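Local coordinates for glyoxalase family protein, putative (Bacillus anthracis, PDB 2QQZ) that is of unknown function but belongs to the glyoxalase/bleomycin resistance protein/dioxygenase superfamily, whose members typically bind small molecules or metal ions in a cupped beta sheet, at residues P19-E23 with I62-F68; F29-I34 with L90-I95; G94-I98 with R108-S112; R103-F109 with E120-K125. One frame throughout, in Å; residues are numbered along the deposited sequence.

Contact 1: residues P19-E23 with I62-F68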
# COMPACT_ATOMS: atom_id res chain seq x y z
N PRO A 19 8.70 1.43 -14.62
CA PRO A 19 9.82 2.05 -15.32
C PRO A 19 9.54 3.40 -16.00
O PRO A 19 8.38 3.75 -16.26
CB PRO A 19 10.22 1.01 -16.37
CG PRO A 19 9.00 0.16 -16.58
CD PRO A 19 8.17 0.24 -15.32
N VAL A 20 10.61 4.09 -16.39
CA VAL A 20 10.44 5.32 -17.19
C VAL A 20 9.63 4.97 -18.44
O VAL A 20 9.85 3.92 -19.04
CB VAL A 20 11.82 5.85 -17.58
CG1 VAL A 20 11.72 7.13 -18.35
CG2 VAL A 20 12.66 6.06 -16.32
N GLY A 21 8.71 5.84 -18.85
CA GLY A 21 7.90 5.60 -20.05
C GLY A 21 6.65 4.77 -19.80
O GLY A 21 5.97 4.40 -20.73
N CYS A 22 6.32 4.51 -18.54
CA CYS A 22 5.26 3.54 -18.21
C CYS A 22 3.82 4.05 -18.42
O CYS A 22 2.87 3.24 -18.32
CB CYS A 22 5.35 3.15 -16.72
SG CYS A 22 5.06 4.63 -15.64
N GLU A 23 3.65 5.36 -18.69
CA GLU A 23 2.34 6.01 -18.52
C GLU A 23 1.26 5.39 -19.38
O GLU A 23 0.13 5.22 -18.92
CB GLU A 23 2.44 7.52 -18.75
CG GLU A 23 3.25 8.30 -17.71
CD GLU A 23 4.76 8.30 -17.96
OE1 GLU A 23 5.24 7.67 -18.92
OE2 GLU A 23 5.48 8.95 -17.16
N ILE A 62 1.36 5.73 -9.44
CA ILE A 62 2.38 4.97 -10.21
C ILE A 62 3.54 5.92 -10.40
O ILE A 62 3.43 6.94 -11.12
CB ILE A 62 1.82 4.47 -11.57
CG1 ILE A 62 0.47 3.72 -11.40
CG2 ILE A 62 2.90 3.66 -12.26
CD1 ILE A 62 0.61 2.54 -10.36
N GLY A 63 4.67 5.61 -9.74
CA GLY A 63 5.85 6.45 -9.76
C GLY A 63 6.96 5.79 -10.56
O GLY A 63 7.25 4.57 -10.42
N VAL A 64 7.58 6.61 -11.39
CA VAL A 64 8.61 6.20 -12.35
C VAL A 64 9.90 5.93 -11.58
O VAL A 64 10.30 6.74 -10.70
CB VAL A 64 8.82 7.29 -13.43
CG1 VAL A 64 10.19 7.21 -13.99
CG2 VAL A 64 7.86 7.08 -14.55
N GLU A 65 10.56 4.80 -11.90
CA GLU A 65 11.85 4.48 -11.29
C GLU A 65 12.83 3.97 -12.33
O GLU A 65 12.61 2.95 -13.00
CB GLU A 65 11.67 3.43 -10.17
CG GLU A 65 10.82 3.92 -8.97
CD GLU A 65 11.47 5.05 -8.14
OE1 GLU A 65 12.65 5.40 -8.36
OE2 GLU A 65 10.77 5.60 -7.23
N GLN A 66 13.94 4.68 -12.49
CA GLN A 66 14.93 4.23 -13.37
C GLN A 66 15.49 2.87 -12.93
O GLN A 66 15.82 2.02 -13.78
CB GLN A 66 16.04 5.26 -13.37
CG GLN A 66 17.13 4.95 -14.17
CD GLN A 66 18.26 5.91 -13.90
OE1 GLN A 66 18.26 6.66 -12.90
NE2 GLN A 66 19.23 5.91 -14.77
N ASN A 67 15.56 2.67 -11.61
CA ASN A 67 16.05 1.39 -11.06
C ASN A 67 14.87 0.52 -10.63
O ASN A 67 14.89 -0.12 -9.62
CB ASN A 67 17.00 1.63 -9.91
CG ASN A 67 18.33 2.20 -10.37
OD1 ASN A 67 18.82 3.18 -9.78
ND2 ASN A 67 18.90 1.62 -11.43
N PHE A 68 13.80 0.51 -11.43
CA PHE A 68 12.63 -0.27 -11.11
C PHE A 68 12.91 -1.80 -10.87
O PHE A 68 13.58 -2.49 -11.69
CB PHE A 68 11.60 -0.11 -12.21
CG PHE A 68 10.41 -1.03 -12.07
CD1 PHE A 68 9.57 -0.93 -10.99
CD2 PHE A 68 10.12 -1.97 -13.08
CE1 PHE A 68 8.46 -1.78 -10.85
CE2 PHE A 68 9.05 -2.84 -12.95
CZ PHE A 68 8.18 -2.71 -11.88
O HOH W 1 13.04 2.43 -15.92

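Contact 2: residues F29-I34 with L90-I95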
# COMPACT_ATOMS: atom_id res chain seq x y z
N PHE A 29 -3.87 -0.34 -18.03
CA PHE A 29 -4.19 -1.35 -17.06
C PHE A 29 -4.99 -0.81 -15.87
O PHE A 29 -6.14 -1.25 -15.64
CB PHE A 29 -2.93 -2.08 -16.58
CG PHE A 29 -3.20 -3.13 -15.53
CD1 PHE A 29 -3.56 -4.44 -15.90
CD2 PHE A 29 -3.10 -2.80 -14.18
CE1 PHE A 29 -3.78 -5.41 -14.92
CE2 PHE A 29 -3.31 -3.77 -13.19
CZ PHE A 29 -3.66 -5.07 -13.58
N TYR A 30 -4.44 0.18 -15.16
CA TYR A 30 -5.09 0.71 -13.97
C TYR A 30 -6.39 1.44 -14.27
O TYR A 30 -7.37 1.36 -13.50
CB TYR A 30 -4.11 1.60 -13.16
CG TYR A 30 -3.09 0.79 -12.44
CD1 TYR A 30 -3.40 0.12 -11.23
CD2 TYR A 30 -1.79 0.66 -12.96
CE1 TYR A 30 -2.44 -0.65 -10.58
CE2 TYR A 30 -0.83 -0.13 -12.32
CZ TYR A 30 -1.17 -0.79 -11.12
OH TYR A 30 -0.22 -1.54 -10.44
N GLY A 31 -6.39 2.12 -15.42
CA GLY A 31 -7.50 2.91 -15.85
C GLY A 31 -8.47 2.07 -16.66
O GLY A 31 -9.60 1.85 -16.21
N GLU A 32 -8.07 1.61 -17.83
CA GLU A 32 -9.03 0.91 -18.68
C GLU A 32 -9.42 -0.47 -18.12
O GLU A 32 -10.61 -0.74 -17.90
CB GLU A 32 -8.56 0.83 -20.14
CG GLU A 32 -8.90 2.08 -20.97
CD GLU A 32 -10.38 2.45 -20.97
OE1 GLU A 32 -11.23 1.73 -21.53
OE2 GLU A 32 -10.69 3.50 -20.38
N THR A 33 -8.42 -1.30 -17.86
CA THR A 33 -8.67 -2.70 -17.55
C THR A 33 -9.35 -2.90 -16.22
O THR A 33 -10.38 -3.61 -16.12
CB THR A 33 -7.36 -3.49 -17.58
OG1 THR A 33 -6.77 -3.35 -18.89
CG2 THR A 33 -7.62 -4.99 -17.30
N ILE A 34 -8.81 -2.27 -15.18
CA ILE A 34 -9.37 -2.49 -13.88
C ILE A 34 -10.44 -1.44 -13.55
O ILE A 34 -11.24 -1.62 -12.64
CB ILE A 34 -8.30 -2.79 -12.77
CG1 ILE A 34 -7.69 -1.57 -12.21
CG2 ILE A 34 -7.23 -3.85 -13.15
CD1 ILE A 34 -8.30 -1.41 -10.84
N LEU A 90 -12.14 -9.30 -15.73
CA LEU A 90 -10.71 -9.29 -15.99
C LEU A 90 -10.31 -10.46 -16.88
O LEU A 90 -9.54 -10.31 -17.82
CB LEU A 90 -9.90 -9.28 -14.68
CG LEU A 90 -10.05 -8.06 -13.74
CD1 LEU A 90 -9.08 -8.18 -12.57
CD2 LEU A 90 -9.92 -6.69 -14.43
N ILE A 91 -10.84 -11.64 -16.59
CA ILE A 91 -10.58 -12.81 -17.41
C ILE A 91 -11.05 -12.51 -18.86
O ILE A 91 -10.28 -12.64 -19.81
CB ILE A 91 -11.23 -14.07 -16.81
CG1 ILE A 91 -10.45 -14.51 -15.56
CG2 ILE A 91 -11.32 -15.20 -17.85
CD1 ILE A 91 -11.21 -15.48 -14.69
N LYS A 92 -12.28 -12.02 -19.02
CA LYS A 92 -12.78 -11.60 -20.36
C LYS A 92 -11.73 -10.79 -21.16
O LYS A 92 -11.61 -10.94 -22.37
CB LYS A 92 -14.05 -10.76 -20.20
CG LYS A 92 -15.21 -11.22 -21.01
CD LYS A 92 -16.50 -10.55 -20.49
CE LYS A 92 -16.79 -9.21 -21.21
NZ LYS A 92 -17.40 -9.41 -22.59
N GLN A 93 -10.97 -9.94 -20.46
CA GLN A 93 -9.96 -9.09 -21.09
C GLN A 93 -8.56 -9.74 -21.19
O GLN A 93 -7.57 -9.06 -21.46
CB GLN A 93 -9.86 -7.75 -20.32
CG GLN A 93 -11.15 -6.94 -20.27
CD GLN A 93 -11.04 -5.77 -19.32
OE1 GLN A 93 -11.57 -5.80 -18.20
NE2 GLN A 93 -10.31 -4.73 -19.74
N GLY A 94 -8.47 -11.03 -20.94
CA GLY A 94 -7.19 -11.75 -21.06
C GLY A 94 -6.21 -11.58 -19.91
O GLY A 94 -5.03 -11.94 -20.03
N ILE A 95 -6.67 -11.01 -18.79
CA ILE A 95 -5.84 -10.87 -17.60
C ILE A 95 -5.73 -12.18 -16.83
O ILE A 95 -6.75 -12.82 -16.55
CB ILE A 95 -6.37 -9.74 -16.66
CG1 ILE A 95 -6.42 -8.41 -17.42
CG2 ILE A 95 -5.51 -9.63 -15.41
CD1 ILE A 95 -5.03 -7.98 -17.96

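Contact 3: residues G94-I98 with R108-S112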
# COMPACT_ATOMS: atom_id res chain seq x y z
N GLY A 94 -8.47 -11.03 -20.94
CA GLY A 94 -7.19 -11.75 -21.06
C GLY A 94 -6.21 -11.58 -19.91
O GLY A 94 -5.03 -11.94 -20.03
N ILE A 95 -6.67 -11.01 -18.79
CA ILE A 95 -5.84 -10.87 -17.60
C ILE A 95 -5.73 -12.18 -16.83
O ILE A 95 -6.75 -12.82 -16.55
CB ILE A 95 -6.37 -9.74 -16.66
CG1 ILE A 95 -6.42 -8.41 -17.42
CG2 ILE A 95 -5.51 -9.63 -15.41
CD1 ILE A 95 -5.03 -7.98 -17.96
N GLU A 96 -4.52 -12.58 -16.48
CA GLU A 96 -4.31 -13.80 -15.71
C GLU A 96 -4.58 -13.56 -14.21
O GLU A 96 -4.01 -12.63 -13.61
CB GLU A 96 -2.89 -14.35 -15.93
CG GLU A 96 -2.59 -14.83 -17.36
CD GLU A 96 -3.04 -16.27 -17.66
OE1 GLU A 96 -3.58 -16.98 -16.77
OE2 GLU A 96 -2.85 -16.71 -18.82
N VAL A 97 -5.43 -14.39 -13.61
CA VAL A 97 -5.72 -14.27 -12.17
C VAL A 97 -5.24 -15.48 -11.36
O VAL A 97 -5.29 -16.63 -11.82
CB VAL A 97 -7.20 -13.93 -11.84
CG1 VAL A 97 -7.76 -12.92 -12.82
CG2 VAL A 97 -8.04 -15.19 -11.78
N ILE A 98 -4.75 -15.21 -10.17
CA ILE A 98 -4.26 -16.25 -9.30
C ILE A 98 -5.09 -16.20 -8.03
O ILE A 98 -4.93 -15.31 -7.20
CB ILE A 98 -2.75 -16.10 -8.95
CG1 ILE A 98 -1.90 -16.15 -10.23
CG2 ILE A 98 -2.31 -17.19 -7.92
CD1 ILE A 98 -0.47 -15.88 -9.98
N ARG A 108 -10.51 -13.76 -2.61
CA ARG A 108 -9.47 -12.87 -3.08
C ARG A 108 -8.60 -13.51 -4.14
O ARG A 108 -8.54 -14.73 -4.27
CB ARG A 108 -8.62 -12.43 -1.90
CG ARG A 108 -7.77 -13.53 -1.33
CD ARG A 108 -7.02 -12.99 -0.17
NE ARG A 108 -6.31 -14.12 0.44
CZ ARG A 108 -5.33 -14.02 1.35
NH1 ARG A 108 -4.93 -12.83 1.79
NH2 ARG A 108 -4.79 -15.13 1.82
N PHE A 109 -7.91 -12.67 -4.88
CA PHE A 109 -7.04 -13.17 -5.95
C PHE A 109 -6.00 -12.10 -6.29
O PHE A 109 -6.19 -10.89 -5.96
CB PHE A 109 -7.86 -13.56 -7.19
CG PHE A 109 -8.55 -12.41 -7.89
CD1 PHE A 109 -7.89 -11.69 -8.88
CD2 PHE A 109 -9.86 -12.07 -7.57
CE1 PHE A 109 -8.53 -10.67 -9.55
CE2 PHE A 109 -10.52 -11.01 -8.23
CZ PHE A 109 -9.86 -10.30 -9.20
N TYR A 110 -4.93 -12.54 -6.96
CA TYR A 110 -3.84 -11.63 -7.33
C TYR A 110 -3.81 -11.53 -8.83
O TYR A 110 -4.16 -12.47 -9.54
CB TYR A 110 -2.50 -12.17 -6.87
CG TYR A 110 -2.46 -12.61 -5.45
CD1 TYR A 110 -2.65 -11.69 -4.42
CD2 TYR A 110 -2.17 -13.93 -5.11
CE1 TYR A 110 -2.62 -12.08 -3.09
CE2 TYR A 110 -2.10 -14.33 -3.75
CZ TYR A 110 -2.35 -13.40 -2.76
OH TYR A 110 -2.30 -13.71 -1.41
N VAL A 111 -3.35 -10.39 -9.30
CA VAL A 111 -2.96 -10.21 -10.68
C VAL A 111 -1.59 -9.51 -10.66
O VAL A 111 -1.18 -8.96 -9.63
CB VAL A 111 -3.99 -9.37 -11.47
CG1 VAL A 111 -5.38 -9.92 -11.27
CG2 VAL A 111 -3.97 -7.92 -11.01
N SER A 112 -0.90 -9.51 -11.78
CA SER A 112 0.28 -8.69 -11.99
C SER A 112 -0.09 -7.52 -12.90
O SER A 112 -0.79 -7.69 -13.91
CB SER A 112 1.40 -9.51 -12.65
OG SER A 112 1.85 -10.54 -11.77
O HOH W 2 -1.80 -11.25 -13.76

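Contact 4: residues R103-F109 with E120-K125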
# COMPACT_ATOMS: atom_id res chain seq x y z
N ARG A 103 -7.55 -17.75 3.32
CA ARG A 103 -8.28 -16.93 4.28
C ARG A 103 -9.77 -17.13 3.93
O ARG A 103 -10.27 -16.56 2.95
CB ARG A 103 -7.80 -15.48 4.11
CG ARG A 103 -8.06 -14.58 5.29
CD ARG A 103 -7.71 -13.13 5.00
NE ARG A 103 -8.55 -12.31 5.87
CZ ARG A 103 -8.56 -11.01 5.89
NH1 ARG A 103 -7.76 -10.29 5.09
NH2 ARG A 103 -9.39 -10.41 6.74
N PRO A 104 -10.48 -17.97 4.69
CA PRO A 104 -11.80 -18.54 4.28
C PRO A 104 -13.03 -17.60 4.44
O PRO A 104 -14.09 -17.89 3.90
CB PRO A 104 -11.95 -19.81 5.15
CG PRO A 104 -11.17 -19.51 6.40
CD PRO A 104 -10.09 -18.43 6.04
N ASP A 105 -12.82 -16.53 5.20
CA ASP A 105 -13.76 -15.43 5.42
C ASP A 105 -13.75 -14.39 4.26
O ASP A 105 -14.59 -13.48 4.18
CB ASP A 105 -13.42 -14.73 6.76
CG ASP A 105 -11.90 -14.55 6.98
OD1 ASP A 105 -11.15 -15.55 6.93
OD2 ASP A 105 -11.44 -13.40 7.21
N VAL A 106 -12.79 -14.55 3.35
CA VAL A 106 -12.53 -13.58 2.29
C VAL A 106 -12.30 -14.26 0.94
O VAL A 106 -11.61 -15.28 0.82
CB VAL A 106 -11.33 -12.66 2.66
CG1 VAL A 106 -10.97 -11.76 1.52
CG2 VAL A 106 -11.64 -11.76 3.87
N ILE A 107 -12.87 -13.70 -0.10
CA ILE A 107 -12.58 -14.15 -1.44
C ILE A 107 -11.52 -13.22 -1.93
O ILE A 107 -11.60 -11.99 -1.74
CB ILE A 107 -13.84 -14.03 -2.35
CG1 ILE A 107 -14.95 -14.92 -1.78
CG2 ILE A 107 -13.52 -14.39 -3.84
CD1 ILE A 107 -16.31 -14.83 -2.51
N ARG A 108 -10.51 -13.76 -2.61
CA ARG A 108 -9.47 -12.87 -3.08
C ARG A 108 -8.60 -13.51 -4.14
O ARG A 108 -8.54 -14.73 -4.27
CB ARG A 108 -8.62 -12.43 -1.90
CG ARG A 108 -7.77 -13.53 -1.33
CD ARG A 108 -7.02 -12.99 -0.17
NE ARG A 108 -6.31 -14.12 0.44
CZ ARG A 108 -5.33 -14.02 1.35
NH1 ARG A 108 -4.93 -12.83 1.79
NH2 ARG A 108 -4.79 -15.13 1.82
N PHE A 109 -7.91 -12.67 -4.88
CA PHE A 109 -7.04 -13.17 -5.95
C PHE A 109 -6.00 -12.10 -6.29
O PHE A 109 -6.19 -10.89 -5.96
CB PHE A 109 -7.86 -13.56 -7.19
CG PHE A 109 -8.55 -12.41 -7.89
CD1 PHE A 109 -7.89 -11.69 -8.88
CD2 PHE A 109 -9.86 -12.07 -7.57
CE1 PHE A 109 -8.53 -10.67 -9.55
CE2 PHE A 109 -10.52 -11.01 -8.23
CZ PHE A 109 -9.86 -10.30 -9.20
N GLU A 120 -3.54 -7.27 -5.19
CA GLU A 120 -4.55 -8.17 -4.67
C GLU A 120 -5.91 -7.50 -4.64
O GLU A 120 -6.02 -6.28 -4.38
CB GLU A 120 -4.17 -8.56 -3.26
CG GLU A 120 -5.30 -9.39 -2.52
CD GLU A 120 -4.92 -9.64 -1.09
OE1 GLU A 120 -3.69 -9.52 -0.77
OE2 GLU A 120 -5.85 -9.93 -0.28
N PHE A 121 -6.94 -8.26 -5.02
CA PHE A 121 -8.33 -7.87 -4.91
C PHE A 121 -9.04 -8.80 -3.94
O PHE A 121 -8.84 -10.05 -3.99
CB PHE A 121 -8.96 -7.87 -6.29
CG PHE A 121 -8.28 -6.92 -7.24
CD1 PHE A 121 -8.44 -5.53 -7.09
CD2 PHE A 121 -7.47 -7.39 -8.25
CE1 PHE A 121 -7.84 -4.65 -7.97
CE2 PHE A 121 -6.85 -6.50 -9.10
CZ PHE A 121 -7.04 -5.13 -8.95
N MSE A 122 -9.83 -8.23 -3.02
CA MSE A 122 -10.55 -9.03 -2.03
C MSE A 122 -11.96 -8.51 -1.70
O MSE A 122 -12.20 -7.33 -1.85
CB MSE A 122 -9.79 -9.02 -0.72
CG MSE A 122 -9.52 -7.60 -0.20
SE MSE A 122 -8.87 -7.87 1.63
CE MSE A 122 -10.63 -7.97 2.56
N GLU A 123 -12.83 -9.40 -1.23
CA GLU A 123 -14.12 -9.01 -0.67
C GLU A 123 -14.47 -9.95 0.46
O GLU A 123 -14.18 -11.15 0.38
CB GLU A 123 -15.18 -9.02 -1.78
CG GLU A 123 -16.52 -8.42 -1.36
CD GLU A 123 -17.56 -8.50 -2.45
OE1 GLU A 123 -17.45 -9.37 -3.34
OE2 GLU A 123 -18.53 -7.71 -2.40
N ASN A 124 -15.07 -9.45 1.53
CA ASN A 124 -15.63 -10.37 2.52
C ASN A 124 -16.73 -11.25 1.94
O ASN A 124 -17.53 -10.81 1.08
CB ASN A 124 -16.13 -9.61 3.74
CG ASN A 124 -15.04 -8.76 4.34
OD1 ASN A 124 -13.89 -9.17 4.41
ND2 ASN A 124 -15.39 -7.55 4.75
N LYS A 125 -16.75 -12.50 2.39
CA LYS A 125 -17.87 -13.38 2.08
C LYS A 125 -19.13 -12.92 2.83
O LYS A 125 -19.07 -12.44 3.94
CB LYS A 125 -17.55 -14.83 2.45
CG LYS A 125 -16.58 -15.52 1.53
CD LYS A 125 -16.86 -17.03 1.50
CE LYS A 125 -15.86 -17.75 0.60
NZ LYS A 125 -14.81 -18.53 1.33
O HOH W 3 -7.12 -10.28 2.02
O HOH W 4 -11.83 -18.04 0.13

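Contact 1: residues P19-E23 with I62-F68
Val64, on strand 58-64, gives up the largest area here, and Pro19 and Val20 close over it and the turn that follows. Val64 CG1 meets Val20 CG2 at 3.6 Å, while its CG2 lies 3.9 Å from Cys22 SG and 3.8 Å from Pro19 O. Pro19 meets the turn instead: its CD sits over one face of the Phe68 ring, 4.1 Å from the centroid, a CH-pi contact. No direct hydrogen bond joins the segments; a water bridges them, accepting from Val20 N (3.0 Å) and donating to Glu65 O (3.0 Å). Both backbones bend in this region, Pro19-Cys22 as a type II turn with Gly21 at positive phi, Glu65-Phe68 as a type I turn. The contact thus packs the connection from strand 8-18 to helix 23-33 against the exit of the parallel neighbouring strand 58-64, with Phe115 of a later loop touching Pro19, Cys22 and Phe68.

Contact 2: residues F29-I34 with L90-I95
The C-terminal ends of helices 23-33 and 83-92 meet through a few side chains, with Thr33 at the middle. Its chi1 is m, which places CG2 3.6 Å from Ile95 CG1 and 4.1 Å from Leu90 CD2, while OG1 is hydrogen-bonded back to Ala28 O in its own helix. Leu90 takes the mt rotamer and so brings CD2 to 3.5 Å from Thr33 O and 4.1 Å from Ile34 CG2. Ile95, with both chi angles m, directs CD1 to the edge of the Phe29 ring, 4.2 Å from CE1; the t rotamer of Phe29 brings the end of the ring nearer to Ile95 than its CA-to-CB direction alone would suggest. Ile95 can reach across because a Schellman motif ends helix 83-92: Gly94, at positive phi, gives its N to Ile91 O (2.7 Å), and Ile95 N bonds to Leu90 O (3.1 Å). Gln93, its CA-to-CB bond toward the other helix, lies beside Thr33. Methyl and methylene groups make most of these approaches, so the two helix ends meet largely through apolar packing.

Contact 3: residues G94-I98 with R108-S112
Val97, Val111, Phe109 and Ile95 form the apolar centre where the connection from helix 83-92 runs into edge strand 98-100 of a four-stranded mixed sheet, part of a beta-alpha-beta-beta-beta module of the glyoxalase fold. Val97 CB lies 3.8 Å from Phe109 CD1, and Val97 CG1 is 4.1 Å from Val111 CG1. Ile95 CG2 reaches that same Val111 CG1 at 4.2 Å. Lys87 of the helix touches both Val97 and Phe109, and Phe29 of helix 23-33 packs on Val111. Further out, Ile98 and Tyr110 stand side by side on the other face of the sheet, their CG2 and CD2 atoms 4.3 Å apart; beyond them the Tyr110 ring makes a cation-pi contact with Arg118. These two residues are an antiparallel hydrogen-bonded pair: Ile98 N donates to Tyr110 O at 2.9 Å and Tyr110 N to Ile98 O at 2.8 Å, both nearly straight at 164°. Val97 CA adds a CA-H...O contact to Tyr110 O, 3.5 Å. Past this pair the chains diverge towards Gly94 and Ser112, and a water spans the gap, donating to Glu96 O at 2.6 Å and accepting from Ser112 N at 2.8 Å.

Contact 4: residues R103-F109 with E120-K125
Backbone hydrogen bonds set the register of strands 106-112 and 118-124; their segments 106-109 and 120-124 run antiparallel, 168° between N-to-C directions. Ile107 and Glu123 form one hydrogen-bonded pair, with N-to-O distances of 2.9 Å both ways; Phe109 and Phe121 form the next, again 2.9 Å both ways. Lys125 N to Asp105 O, 3.0 Å, carries the pairing beyond the strand, and Lys125 NZ donates to Pro104 O at 2.7 Å, holding the type I turn of Arg103-Val106 against the C-terminal end. Among apolar contacts, Phe121 CB lies over the Phe109 ring, 4.2 Å from its centroid, and the two rings meet obliquely beneath helix 83-92, where Phe86 packs edge-to-face on Phe121. On the opposite sheet face, Val106 CG1 is 3.7 Å from CB of Met122, modelled as selenomethionine. Charged groups share that face: Arg108 NH1 and Glu120 OE2 make only a long salt bridge of 3.7 Å, Arg108 pairing also with Asp100 and Glu120 hydrogen-bonding to His75. A water donates to Glu120 OE2 at 2.7 Å, and His13 of the second subunit packs on Glu120. Together the strands make the beta hairpin that ends the second beta-alpha-beta-beta-beta module of this glyoxalase-type fold.

In the fold
The chain folds as two similar halves, each a four-stranded mixed sheet with one helix. Contact 1 packs a loop on the first sheet, contacts 3 and 4 belong to the second, and contact 2 joins the helices of both halves. Contacts 1 and 2 alternate along the chain, whereas contact 1 closes before contacts 3 and 4 begin. Contacts 2 and 3 share Gly94 and Ile95, with centres about 10 Å apart; contacts 3 and 4, about 13 Å apart, share Arg108 and Phe109 on strand 106-112. The centres of contacts 1 and 4 lie about 30 Å apart, on opposite sides of the chain's centre, yet both touch the second subunit, so the dimer draws on both halves.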